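Local coordinates for ammonium transporter (Kuenenia stuttgartiensis, PDB 6EU6), which probably senses ammonium at the membrane and relays the signal, as the ammonium transporter-like sensor part of a histidine kinase, at residues A[32-37]-A[318-323]; A[65-70]-A[98-103]; A[94-99]-A[146-151]; A[215-220]-A[241-246]. All coordinates share one frame; numbering follows the deposited sequence.

Contact 1: residues A[32-37]-A[318-323]; sequences TGFSQS and DPVSAI
F34 meets P319 and V320 where the last turn of helix 2-34 faces the turn that leads into helix 322-340. The tight part is small. The rim carbon CD2 of F34 lies 3.3 Å from P319 O. This oxygen comes in obliquely to the ring. Beside it, F34 CB packs on V320 CG1 at 3.9 Å. V320 holds that methyl anti to its carbonyl carbon (chi1 -54°). L203 and A209 also pack on F34, and Y30 meets its ring.

The other side is looser. P319 is partly exposed and its ring stays back from F34, with R118 against it.

A type I turn from D318 to S321 sets the shape of the second segment. S321 N bonds to D318 O at 3.2 Å. The D318 carboxylate reaches forward into the helix start, which would probably stabilise its negative charge. I323 N donates to D318 OD2 at 2.7 Å, nearly straight at 171° and on the syn lone pair. A weak bond runs from A322 N to D318 OD1.

No hydrogen bond joins the two segments. Apolar packing and one carbonyl oxygen near a weakly positive ring C-H carry the join, which therefore probably rests on shape and burial.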
loop_
_atom_site.group_PDB
_atom_site.type_symbol
_atom_site.label_atom_id
_atom_site.label_comp_id
_atom_site.label_asym_id
_atom_site.label_seq_id
_atom_site.Cartn_x
_atom_site.Cartn_y
_atom_site.Cartn_z
ATOM N N THR A 32 -14.081 -6.329 -7.041
ATOM C CA THR A 32 -13.683 -7.197 -8.115
ATOM C C THR A 32 -13.671 -8.653 -7.569
ATOM O O THR A 32 -14.234 -9.556 -8.161
ATOM C CB THR A 32 -12.347 -6.813 -8.634
ATOM O OG1 THR A 32 -12.351 -5.485 -9.111
ATOM C CG2 THR A 32 -11.895 -7.762 -9.804
ATOM N N GLY A 33 -13.097 -8.867 -6.386
ATOM C CA GLY A 33 -13.110 -10.179 -5.780
ATOM C C GLY A 33 -14.481 -10.801 -5.606
ATOM O O GLY A 33 -14.693 -12.008 -5.832
ATOM N N PHE A 34 -15.420 -9.986 -5.143
ATOM C CA PHE A 34 -16.814 -10.405 -4.924
ATOM C C PHE A 34 -17.598 -10.589 -6.261
ATOM O O PHE A 34 -18.656 -11.098 -6.265
ATOM C CB PHE A 34 -17.565 -9.395 -4.040
ATOM C CG PHE A 34 -17.609 -9.755 -2.601
ATOM C CD1 PHE A 34 -16.526 -9.476 -1.767
ATOM C CD2 PHE A 34 -18.733 -10.339 -2.048
ATOM C CE1 PHE A 34 -16.556 -9.791 -0.427
ATOM C CE2 PHE A 34 -18.765 -10.666 -0.694
ATOM C CZ PHE A 34 -17.669 -10.386 0.119
ATOM N N SER A 35 -17.059 -10.150 -7.353
ATOM C CA SER A 35 -17.778 -10.151 -8.603
ATOM C C SER A 35 -17.578 -11.495 -9.335
ATOM O O SER A 35 -16.656 -12.269 -9.066
ATOM C CB SER A 35 -17.322 -8.978 -9.482
ATOM O OG SER A 35 -16.280 -9.287 -10.408
ATOM N N GLN A 36 -18.451 -11.725 -10.282
ATOM C CA GLN A 36 -18.258 -12.829 -11.191
ATOM C C GLN A 36 -17.148 -12.426 -12.081
ATOM O O GLN A 36 -17.010 -11.289 -12.447
ATOM C CB GLN A 36 -19.540 -13.118 -11.974
ATOM C CG GLN A 36 -20.724 -13.574 -11.062
ATOM C CD GLN A 36 -21.950 -13.596 -11.970
ATOM O OE1 GLN A 36 -22.092 -14.448 -12.784
ATOM N NE2 GLN A 36 -22.700 -12.543 -11.944
ATOM N N SER A 37 -16.296 -13.366 -12.361
ATOM C CA SER A 37 -15.155 -13.170 -13.218
ATOM C C SER A 37 -15.454 -12.449 -14.554
ATOM O O SER A 37 -14.714 -11.533 -14.942
ATOM C CB SER A 37 -14.463 -14.533 -13.392
ATOM O OG SER A 37 -13.945 -14.560 -14.654
ATOM N N ASP A 318 -27.434 -7.194 -3.385
ATOM C CA ASP A 318 -26.257 -6.318 -3.052
ATOM C C ASP A 318 -25.015 -7.190 -3.131
ATOM O O ASP A 318 -24.702 -7.955 -2.191
ATOM C CB ASP A 318 -26.462 -5.822 -1.667
ATOM C CG ASP A 318 -25.346 -4.910 -1.169
ATOM O OD1 ASP A 318 -24.262 -4.736 -1.833
ATOM O OD2 ASP A 318 -25.598 -4.445 -0.028
ATOM N N PRO A 319 -24.395 -7.211 -4.296
ATOM C CA PRO A 319 -23.325 -8.198 -4.555
ATOM C C PRO A 319 -22.144 -8.135 -3.569
ATOM O O PRO A 319 -21.495 -9.121 -3.388
ATOM C CB PRO A 319 -22.853 -7.799 -5.959
ATOM C CG PRO A 319 -24.078 -7.170 -6.591
ATOM C CD PRO A 319 -24.665 -6.359 -5.489
ATOM N N VAL A 320 -21.899 -7.003 -2.902
ATOM C CA VAL A 320 -20.787 -6.884 -1.955
ATOM C C VAL A 320 -21.218 -6.680 -0.523
ATOM O O VAL A 320 -20.394 -6.395 0.297
ATOM C CB VAL A 320 -19.817 -5.742 -2.339
ATOM C CG1 VAL A 320 -19.329 -5.890 -3.782
ATOM C CG2 VAL A 320 -20.439 -4.400 -2.100
ATOM N N SER A 321 -22.512 -6.766 -0.256
ATOM C CA SER A 321 -23.113 -6.471 1.038
ATOM C C SER A 321 -22.830 -5.041 1.510
ATOM O O SER A 321 -22.590 -4.805 2.693
ATOM C CB SER A 321 -22.689 -7.500 2.067
ATOM O OG SER A 321 -22.956 -8.785 1.595
ATOM N N ALA A 322 -22.726 -4.104 0.555
ATOM C CA ALA A 322 -22.467 -2.714 0.850
ATOM C C ALA A 322 -23.484 -2.104 1.835
ATOM O O ALA A 322 -23.149 -1.280 2.701
ATOM C CB ALA A 322 -22.481 -1.912 -0.413
ATOM N N ILE A 323 -24.743 -2.514 1.691
ATOM C CA ILE A 323 -25.819 -1.929 2.535
ATOM C C ILE A 323 -25.629 -2.389 3.966
ATOM O O ILE A 323 -25.595 -1.609 4.887
ATOM C CB ILE A 323 -27.201 -2.346 2.039
ATOM C CG1 ILE A 323 -27.410 -1.840 0.605
ATOM C CG2 ILE A 323 -28.233 -1.786 3.004
ATOM C CD1 ILE A 323 -28.575 -2.574 -0.114
#

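Contact 2: residues A[65-70]-A[98-103]; sequences FMFGKS and FFQMVF
Q100 lays its side chain across the outer end of the F67 ring. Its amide oxygen OE1 lies 3.4 Å from F67 CZ, at the ring edge and near the ring plane. The aliphatic part follows: Q100 CG is 3.5 Å from F67 CE2. The two side chains cross at about a right angle, and the amide is turned 65° from the ring. A bend in Q100 (chi2 -64°) brings both CG and the amide onto the ring end. M66 adds a distant touch, its CE 4.2 Å from Q100 OE1.

In the next shell, M66 CG sits over one face of the F67 ring, 3.4 Å above its plane and toward the rim. F96 meets F67 edge-to-face, and F58 packs on Q100. M66 itself rests on Y136, P137 and W144 of helix 121-144. The contact joins the end of helix 40-67 to helix 93-114 in the all-helical Amt fold.

Q100 NE2 makes a weak hydrogen bond to a MES molecule, probably from the crystallisation liquor. No hydrogen bond crosses between the segments. The oxygen faces the ring's C-H rim, which is weakly positive, so a mild electrostatic attraction probably adds to the packing.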
loop_
_atom_site.group_PDB
_atom_site.type_symbol
_atom_site.label_atom_id
_atom_site.label_comp_id
_atom_site.label_asym_id
_atom_site.label_seq_id
_atom_site.Cartn_x
_atom_site.Cartn_y
_atom_site.Cartn_z
ATOM N N PHE A 65 -20.506 23.444 -0.108
ATOM C CA PHE A 65 -21.787 23.104 0.493
ATOM C C PHE A 65 -21.611 22.532 1.885
ATOM O O PHE A 65 -22.438 22.779 2.774
ATOM C CB PHE A 65 -22.553 22.094 -0.330
ATOM C CG PHE A 65 -23.205 22.636 -1.572
ATOM C CD1 PHE A 65 -23.419 23.993 -1.784
ATOM C CD2 PHE A 65 -23.671 21.756 -2.532
ATOM C CE1 PHE A 65 -24.038 24.463 -2.949
ATOM C CE2 PHE A 65 -24.352 22.211 -3.665
ATOM C CZ PHE A 65 -24.531 23.593 -3.895
ATOM N N MET A 66 -20.555 21.741 2.078
ATOM C CA MET A 66 -20.358 21.007 3.310
ATOM C C MET A 66 -19.737 21.879 4.429
ATOM O O MET A 66 -20.142 21.827 5.583
ATOM C CB MET A 66 -19.410 19.822 3.052
ATOM C CG MET A 66 -19.278 18.887 4.267
ATOM S SD MET A 66 -18.838 17.210 3.643
ATOM C CE MET A 66 -18.587 16.313 5.208
ATOM N N PHE A 67 -18.724 22.647 4.073
ATOM C CA PHE A 67 -17.914 23.346 5.062
ATOM C C PHE A 67 -17.890 24.888 4.935
ATOM O O PHE A 67 -17.319 25.551 5.825
ATOM C CB PHE A 67 -16.460 22.832 5.002
ATOM C CG PHE A 67 -16.322 21.420 5.503
ATOM C CD1 PHE A 67 -16.511 21.108 6.875
ATOM C CD2 PHE A 67 -16.051 20.402 4.633
ATOM C CE1 PHE A 67 -16.439 19.768 7.301
ATOM C CE2 PHE A 67 -15.901 19.098 5.066
ATOM C CZ PHE A 67 -16.138 18.774 6.385
ATOM N N GLY A 68 -18.455 25.429 3.852
ATOM C CA GLY A 68 -18.471 26.857 3.661
ATOM C C GLY A 68 -19.456 27.554 4.621
ATOM O O GLY A 68 -20.053 26.949 5.527
ATOM N N LYS A 69 -19.591 28.848 4.395
ATOM C CA LYS A 69 -20.210 29.691 5.354
ATOM C C LYS A 69 -21.635 29.250 5.411
ATOM O O LYS A 69 -22.325 29.096 4.401
ATOM C CB LYS A 69 -19.994 31.143 4.954
ATOM C CG LYS A 69 -20.834 32.179 5.694
ATOM C CD LYS A 69 -20.640 33.537 5.014
ATOM C CE LYS A 69 -21.657 34.567 5.449
ATOM N NZ LYS A 69 -21.498 34.985 6.876
ATOM N N SER A 70 -22.093 29.000 6.626
ATOM C CA SER A 70 -23.373 28.352 6.823
ATOM C C SER A 70 -24.563 29.295 6.597
ATOM O O SER A 70 -24.616 30.343 7.205
ATOM C CB SER A 70 -23.529 27.796 8.250
ATOM O OG SER A 70 -24.781 27.120 8.326
ATOM N N PHE A 98 -8.067 18.154 1.304
ATOM C CA PHE A 98 -7.830 16.925 0.600
ATOM C C PHE A 98 -8.344 15.736 1.403
ATOM O O PHE A 98 -8.888 14.787 0.823
ATOM C CB PHE A 98 -6.342 16.754 0.270
ATOM C CG PHE A 98 -6.060 15.519 -0.550
ATOM C CD1 PHE A 98 -6.730 15.282 -1.758
ATOM C CD2 PHE A 98 -5.228 14.536 -0.071
ATOM C CE1 PHE A 98 -6.553 14.109 -2.476
ATOM C CE2 PHE A 98 -5.029 13.360 -0.797
ATOM C CZ PHE A 98 -5.680 13.153 -2.002
ATOM N N PHE A 99 -8.111 15.784 2.707
ATOM C CA PHE A 99 -8.680 14.820 3.648
ATOM C C PHE A 99 -10.188 14.661 3.494
ATOM O O PHE A 99 -10.703 13.553 3.312
ATOM C CB PHE A 99 -8.272 15.183 5.056
ATOM C CG PHE A 99 -8.610 14.119 6.101
ATOM C CD1 PHE A 99 -7.836 12.993 6.251
ATOM C CD2 PHE A 99 -9.698 14.260 6.918
ATOM C CE1 PHE A 99 -8.147 12.013 7.248
ATOM C CE2 PHE A 99 -9.997 13.315 7.909
ATOM C CZ PHE A 99 -9.231 12.160 8.053
ATOM N N GLN A 100 -10.885 15.774 3.400
ATOM C CA GLN A 100 -12.312 15.688 3.268
ATOM C C GLN A 100 -12.661 15.251 1.842
ATOM O O GLN A 100 -13.664 14.623 1.665
ATOM C CB GLN A 100 -12.976 17.035 3.604
ATOM C CG GLN A 100 -12.788 17.508 5.050
ATOM C CD GLN A 100 -13.448 16.547 6.047
ATOM O OE1 GLN A 100 -14.398 15.884 5.727
ATOM N NE2 GLN A 100 -12.886 16.441 7.241
ATOM N N MET A 101 -11.840 15.566 0.815
ATOM C CA MET A 101 -12.120 15.068 -0.516
ATOM C C MET A 101 -12.098 13.540 -0.567
ATOM O O MET A 101 -12.956 12.917 -1.183
ATOM C CB MET A 101 -11.116 15.647 -1.551
ATOM C CG MET A 101 -11.345 15.184 -2.972
ATOM S SD MET A 101 -10.120 15.936 -4.097
ATOM C CE MET A 101 -10.878 17.549 -4.131
ATOM N N VAL A 102 -11.074 12.937 0.045
ATOM C CA VAL A 102 -11.016 11.492 -0.015
ATOM C C VAL A 102 -12.149 10.850 0.843
ATOM O O VAL A 102 -12.594 9.749 0.553
ATOM C CB VAL A 102 -9.607 10.930 0.297
ATOM C CG1 VAL A 102 -8.612 11.440 -0.753
ATOM C CG2 VAL A 102 -9.113 11.283 1.674
ATOM N N PHE A 103 -12.571 11.505 1.931
ATOM C CA PHE A 103 -13.846 11.097 2.587
ATOM C C PHE A 103 -15.034 11.059 1.616
ATOM O O PHE A 103 -15.788 10.097 1.556
ATOM C CB PHE A 103 -14.114 11.998 3.817
ATOM C CG PHE A 103 -13.454 11.528 5.076
ATOM C CD1 PHE A 103 -12.190 10.977 5.050
ATOM C CD2 PHE A 103 -14.068 11.702 6.288
ATOM C CE1 PHE A 103 -11.579 10.539 6.202
ATOM C CE2 PHE A 103 -13.486 11.205 7.441
ATOM C CZ PHE A 103 -12.231 10.656 7.404
#

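Contact 3: residues A[94-99]-A[146-151]; sequences YSFFFF and NLFSPD
F96 and F148 form an offset aromatic pair between helix 93-114 and the loop after helix 121-144, part of the helical Amt fold. The rings are near parallel, with planes 19° apart. They are slid so far that they barely overlap, and their centroids are 4.9 Å apart. F148 CD1 lies over one face of F96, 3.4 Å from F96 CD2. F148 CB touches the same ring at CE2, at 3.7 Å. Each side chain stands with CG anti to its backbone N (chi1 -179° in F96, -172° in F148), which brings the two rings together between helix and loop.

Another aromatic neighbour extends the pair: H88 meets the F148 ring in a similar tilt. Another side of the helix faces a neighbouring subunit: F98 meets F221 of the second subunit edge-to-face, and Y94 packs on G236 of that subunit. The helix therefore serves both the loop and the trimer interface.

The aliphatic contact belongs to L147. This residue is partly exposed and lies close to a bound MES molecule. Its methyl CD2 comes in at the edge of the F96 ring, in the ring plane, 3.7 Å from both CE1 and CZ.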
loop_
_atom_site.group_PDB
_atom_site.type_symbol
_atom_site.label_atom_id
_atom_site.label_comp_id
_atom_site.label_asym_id
_atom_site.label_seq_id
_atom_site.Cartn_x
_atom_site.Cartn_y
_atom_site.Cartn_z
ATOM N N TYR A 94 -5.357 23.332 2.855
ATOM C CA TYR A 94 -5.360 22.329 1.813
ATOM C C TYR A 94 -5.336 20.899 2.318
ATOM O O TYR A 94 -5.928 20.066 1.720
ATOM C CB TYR A 94 -4.219 22.552 0.852
ATOM C CG TYR A 94 -4.297 23.872 0.203
ATOM C CD1 TYR A 94 -5.199 24.101 -0.784
ATOM C CD2 TYR A 94 -3.517 24.903 0.628
ATOM C CE1 TYR A 94 -5.296 25.323 -1.370
ATOM C CE2 TYR A 94 -3.601 26.128 0.045
ATOM C CZ TYR A 94 -4.500 26.327 -0.944
ATOM O OH TYR A 94 -4.589 27.534 -1.521
ATOM N N SER A 95 -4.641 20.654 3.410
ATOM C CA SER A 95 -4.567 19.332 3.984
ATOM C C SER A 95 -5.957 18.873 4.404
ATOM O O SER A 95 -6.364 17.806 4.091
ATOM C CB SER A 95 -3.574 19.329 5.125
ATOM O OG SER A 95 -2.347 19.810 4.657
ATOM N N PHE A 96 -6.657 19.729 5.123
ATOM C CA PHE A 96 -8.034 19.475 5.526
ATOM C C PHE A 96 -8.875 19.242 4.292
ATOM O O PHE A 96 -9.712 18.352 4.248
ATOM C CB PHE A 96 -8.580 20.664 6.273
ATOM C CG PHE A 96 -9.973 20.471 6.747
ATOM C CD1 PHE A 96 -10.242 19.779 7.927
ATOM C CD2 PHE A 96 -11.027 20.958 6.009
ATOM C CE1 PHE A 96 -11.563 19.639 8.366
ATOM C CE2 PHE A 96 -12.352 20.799 6.423
ATOM C CZ PHE A 96 -12.619 20.158 7.618
ATOM N N PHE A 97 -8.716 20.098 3.289
ATOM C CA PHE A 97 -9.505 20.003 2.078
ATOM C C PHE A 97 -9.316 18.624 1.382
ATOM O O PHE A 97 -10.306 17.984 0.989
ATOM C CB PHE A 97 -9.099 21.103 1.124
ATOM C CG PHE A 97 -10.022 21.281 -0.013
ATOM C CD1 PHE A 97 -9.873 20.570 -1.169
ATOM C CD2 PHE A 97 -11.004 22.256 0.041
ATOM C CE1 PHE A 97 -10.721 20.744 -2.244
ATOM C CE2 PHE A 97 -11.820 22.467 -1.050
ATOM C CZ PHE A 97 -11.701 21.680 -2.190
ATOM N N PHE A 98 -8.067 18.154 1.304
ATOM C CA PHE A 98 -7.830 16.925 0.600
ATOM C C PHE A 98 -8.344 15.736 1.403
ATOM O O PHE A 98 -8.888 14.787 0.823
ATOM C CB PHE A 98 -6.342 16.754 0.270
ATOM C CG PHE A 98 -6.060 15.519 -0.550
ATOM C CD1 PHE A 98 -6.730 15.282 -1.758
ATOM C CD2 PHE A 98 -5.228 14.536 -0.071
ATOM C CE1 PHE A 98 -6.553 14.109 -2.476
ATOM C CE2 PHE A 98 -5.029 13.360 -0.797
ATOM C CZ PHE A 98 -5.680 13.153 -2.002
ATOM N N PHE A 99 -8.111 15.784 2.707
ATOM C CA PHE A 99 -8.680 14.820 3.648
ATOM C C PHE A 99 -10.188 14.661 3.494
ATOM O O PHE A 99 -10.703 13.553 3.312
ATOM C CB PHE A 99 -8.272 15.183 5.056
ATOM C CG PHE A 99 -8.610 14.119 6.101
ATOM C CD1 PHE A 99 -7.836 12.993 6.251
ATOM C CD2 PHE A 99 -9.698 14.260 6.918
ATOM C CE1 PHE A 99 -8.147 12.013 7.248
ATOM C CE2 PHE A 99 -9.997 13.315 7.909
ATOM C CZ PHE A 99 -9.231 12.160 8.053
ATOM N N ASN A 146 -19.689 22.745 11.543
ATOM C CA ASN A 146 -18.918 23.571 12.475
ATOM C C ASN A 146 -17.417 23.475 12.305
ATOM O O ASN A 146 -16.702 24.132 13.016
ATOM C CB ASN A 146 -19.237 23.173 13.920
ATOM C CG ASN A 146 -18.812 21.736 14.256
ATOM O OD1 ASN A 146 -19.062 20.797 13.552
ATOM N ND2 ASN A 146 -18.246 21.592 15.347
ATOM N N LEU A 147 -16.916 22.585 11.457
ATOM C CA LEU A 147 -15.516 22.103 11.673
ATOM C C LEU A 147 -14.464 23.030 11.060
ATOM O O LEU A 147 -13.355 23.089 11.519
ATOM C CB LEU A 147 -15.345 20.714 11.036
ATOM C CG LEU A 147 -14.216 19.747 11.366
ATOM C CD1 LEU A 147 -14.291 19.302 12.811
ATOM C CD2 LEU A 147 -14.399 18.541 10.424
ATOM N N PHE A 148 -14.777 23.677 9.955
ATOM C CA PHE A 148 -13.739 24.416 9.228
ATOM C C PHE A 148 -13.927 25.949 9.337
ATOM O O PHE A 148 -12.953 26.657 9.637
ATOM C CB PHE A 148 -13.747 24.018 7.734
ATOM C CG PHE A 148 -12.605 24.575 6.967
ATOM C CD1 PHE A 148 -11.303 24.093 7.167
ATOM C CD2 PHE A 148 -12.795 25.633 6.105
ATOM C CE1 PHE A 148 -10.240 24.633 6.443
ATOM C CE2 PHE A 148 -11.732 26.177 5.378
ATOM C CZ PHE A 148 -10.455 25.665 5.543
ATOM N N SER A 149 -15.133 26.435 9.026
ATOM C CA SER A 149 -15.436 27.876 8.867
ATOM C C SER A 149 -15.697 28.397 10.279
ATOM O O SER A 149 -16.313 27.693 11.120
ATOM C CB SER A 149 -16.652 28.120 7.962
ATOM O OG SER A 149 -16.314 28.043 6.582
ATOM N N PRO A 150 -15.231 29.637 10.558
ATOM C CA PRO A 150 -15.288 30.198 11.943
ATOM C C PRO A 150 -16.720 30.428 12.444
ATOM O O PRO A 150 -17.566 30.825 11.666
ATOM C CB PRO A 150 -14.544 31.532 11.812
ATOM C CG PRO A 150 -14.732 31.928 10.388
ATOM C CD PRO A 150 -14.772 30.643 9.580
ATOM N N ASP A 151 -16.999 30.089 13.700
ATOM C CA ASP A 151 -18.216 30.549 14.383
ATOM C C ASP A 151 -19.514 30.117 13.766
ATOM O O ASP A 151 -20.378 30.968 13.573
ATOM C CB ASP A 151 -18.240 32.085 14.452
ATOM C CG ASP A 151 -16.969 32.673 15.037
ATOM O OD1 ASP A 151 -16.587 32.227 16.145
ATOM O OD2 ASP A 151 -16.363 33.577 14.394
#

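Contact 4: residues A[215-220]-A[241-246]; sequences FLWFGW and NTNMAA
W217 NE1 donates a hydrogen bond to N243 OD1 at 2.9 Å. The bond is bent, with 137° at the hydrogen. The indole nitrogen sits well above the carbonyl plane of N243, not on a lone pair. The other end of the amide is also used: N243 ND2 bonds to S55 OG of the third subunit. The amide is thus held from two sides and ties the helix pair to the trimer interface.

A246 covers one face of the indole. Its CB stands 3.6 Å from the centroid of the six-membered ring, a CH-pi contact. W217 keeps CG anti to its backbone N (chi1 -177°), which carries the indole across to helix 234-261. T242 CG2 packs on W220 CB at 4.2 Å, while T242 OG1 bonds to V238 O.

The short helical segments run roughly antiparallel, at 149°, with axes 10.2 Å apart. Helix 266-280 packs on W220 and T242, helix 2-34 on W220, and helix 289-312 on N241 and M244.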
loop_
_atom_site.group_PDB
_atom_site.type_symbol
_atom_site.label_atom_id
_atom_site.label_comp_id
_atom_site.label_asym_id
_atom_site.label_seq_id
_atom_site.Cartn_x
_atom_site.Cartn_y
_atom_site.Cartn_z
ATOM N N PHE A 215 -6.420 -3.880 2.602
ATOM C CA PHE A 215 -6.229 -2.517 2.206
ATOM C C PHE A 215 -7.203 -1.583 2.886
ATOM O O PHE A 215 -6.873 -0.443 3.240
ATOM C CB PHE A 215 -6.488 -2.296 0.706
ATOM C CG PHE A 215 -5.363 -2.691 -0.148
ATOM C CD1 PHE A 215 -4.164 -2.025 -0.056
ATOM C CD2 PHE A 215 -5.536 -3.684 -1.127
ATOM C CE1 PHE A 215 -3.102 -2.395 -0.891
ATOM C CE2 PHE A 215 -4.490 -4.070 -1.927
ATOM C CZ PHE A 215 -3.260 -3.444 -1.775
ATOM N N LEU A 216 -8.452 -2.039 2.973
ATOM C CA LEU A 216 -9.487 -1.222 3.593
ATOM C C LEU A 216 -9.179 -0.985 5.044
ATOM O O LEU A 216 -9.319 0.138 5.556
ATOM C CB LEU A 216 -10.860 -1.856 3.407
ATOM C CG LEU A 216 -11.396 -1.795 1.939
ATOM C CD1 LEU A 216 -12.682 -2.624 1.809
ATOM C CD2 LEU A 216 -11.685 -0.386 1.514
ATOM N N TRP A 217 -8.788 -2.066 5.697
ATOM C CA TRP A 217 -8.467 -2.027 7.150
ATOM C C TRP A 217 -7.276 -1.041 7.400
ATOM O O TRP A 217 -7.301 -0.140 8.274
ATOM C CB TRP A 217 -8.200 -3.457 7.577
ATOM C CG TRP A 217 -7.894 -3.799 9.042
ATOM C CD1 TRP A 217 -7.400 -2.989 10.004
ATOM C CD2 TRP A 217 -8.066 -5.075 9.641
ATOM N NE1 TRP A 217 -7.180 -3.719 11.177
ATOM C CE2 TRP A 217 -7.605 -4.994 10.975
ATOM C CE3 TRP A 217 -8.504 -6.287 9.163
ATOM C CZ2 TRP A 217 -7.603 -6.069 11.838
ATOM C CZ3 TRP A 217 -8.503 -7.377 10.016
ATOM C CH2 TRP A 217 -8.066 -7.253 11.355
ATOM N N PHE A 218 -6.219 -1.204 6.610
ATOM C CA PHE A 218 -5.092 -0.290 6.616
ATOM C C PHE A 218 -5.522 1.129 6.392
ATOM O O PHE A 218 -5.208 1.989 7.167
ATOM C CB PHE A 218 -4.133 -0.671 5.514
ATOM C CG PHE A 218 -3.038 0.284 5.323
ATOM C CD1 PHE A 218 -1.871 0.185 6.085
ATOM C CD2 PHE A 218 -3.108 1.218 4.333
ATOM C CE1 PHE A 218 -0.816 1.051 5.873
ATOM C CE2 PHE A 218 -2.085 2.151 4.132
ATOM C CZ PHE A 218 -0.925 2.066 4.906
ATOM N N GLY A 219 -6.252 1.375 5.330
ATOM C CA GLY A 219 -6.802 2.711 5.114
ATOM C C GLY A 219 -7.637 3.294 6.231
ATOM O O GLY A 219 -7.587 4.516 6.482
ATOM N N TRP A 220 -8.414 2.441 6.901
ATOM C CA TRP A 220 -9.273 2.898 8.026
ATOM C C TRP A 220 -8.445 3.444 9.170
ATOM O O TRP A 220 -8.929 4.283 9.929
ATOM C CB TRP A 220 -10.243 1.775 8.522
ATOM C CG TRP A 220 -11.604 2.027 8.089
ATOM C CD1 TRP A 220 -12.362 3.121 8.410
ATOM C CD2 TRP A 220 -12.438 1.187 7.273
ATOM N NE1 TRP A 220 -13.619 3.011 7.807
ATOM C CE2 TRP A 220 -13.702 1.830 7.145
ATOM C CE3 TRP A 220 -12.283 -0.068 6.717
ATOM C CZ2 TRP A 220 -14.743 1.289 6.436
ATOM C CZ3 TRP A 220 -13.332 -0.603 5.996
ATOM C CH2 TRP A 220 -14.546 0.091 5.863
ATOM N N ASN A 241 -7.874 1.189 18.751
ATOM C CA ASN A 241 -9.271 0.857 18.799
ATOM C C ASN A 241 -9.795 0.428 17.440
ATOM O O ASN A 241 -10.661 -0.458 17.351
ATOM C CB ASN A 241 -10.112 2.053 19.274
ATOM C CG ASN A 241 -9.934 2.358 20.729
ATOM O OD1 ASN A 241 -9.486 1.515 21.544
ATOM N ND2 ASN A 241 -10.267 3.605 21.086
ATOM N N THR A 242 -9.355 1.087 16.353
ATOM C CA THR A 242 -9.823 0.682 15.057
ATOM C C THR A 242 -9.451 -0.796 14.802
ATOM O O THR A 242 -10.234 -1.560 14.361
ATOM C CB THR A 242 -9.200 1.621 14.002
ATOM O OG1 THR A 242 -9.665 2.948 14.281
ATOM C CG2 THR A 242 -9.588 1.220 12.612
ATOM N N ASN A 243 -8.220 -1.174 15.151
ATOM C CA ASN A 243 -7.738 -2.508 14.930
ATOM C C ASN A 243 -8.520 -3.516 15.756
ATOM O O ASN A 243 -8.907 -4.629 15.295
ATOM C CB ASN A 243 -6.276 -2.637 15.267
ATOM C CG ASN A 243 -5.714 -3.922 14.729
ATOM O OD1 ASN A 243 -5.510 -4.068 13.527
ATOM N ND2 ASN A 243 -5.434 -4.877 15.633
ATOM N N MET A 244 -8.759 -3.137 16.990
ATOM C CA MET A 244 -9.427 -4.072 17.864
ATOM C C MET A 244 -10.877 -4.283 17.455
ATOM O O MET A 244 -11.386 -5.384 17.635
ATOM C CB MET A 244 -9.345 -3.630 19.357
ATOM C CG MET A 244 -7.945 -3.487 19.878
ATOM S SD MET A 244 -6.986 -4.966 19.643
ATOM C CE MET A 244 -7.925 -6.220 20.541
ATOM N N ALA A 245 -11.569 -3.252 16.943
ATOM C CA ALA A 245 -12.947 -3.428 16.502
ATOM C C ALA A 245 -12.964 -4.417 15.324
ATOM O O ALA A 245 -13.822 -5.316 15.308
ATOM C CB ALA A 245 -13.662 -2.122 16.107
ATOM N N ALA A 246 -12.067 -4.245 14.330
ATOM C CA ALA A 246 -11.985 -5.150 13.182
ATOM C C ALA A 246 -11.705 -6.589 13.642
ATOM O O ALA A 246 -12.370 -7.568 13.208
ATOM C CB ALA A 246 -10.920 -4.724 12.203
#

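How the contacts relate
Contacts 2 and 3 are neighbours, with centres about 6 Å apart. Both use helix 93-114 and share F98 and F99. A probable hydrogen bond from S149 OG to F67 O links them. Contact 1 lies on the opposite side of the chain's centre, about 29 Å from contact 2 and 34 Å from contact 3, centre to centre. Contact 4 is about 20 Å from contact 1 and 23 Å from contact 2. Along the chain, contact 1 closes a long loop that holds the others. Contacts 2 and 3 come first, then contact 4. F98 packs on N243 of the second subunit, and N243 on F98 of the third. Contacts 2 and 3 of one subunit thus meet contact 4 of the next and help build the trimer interface.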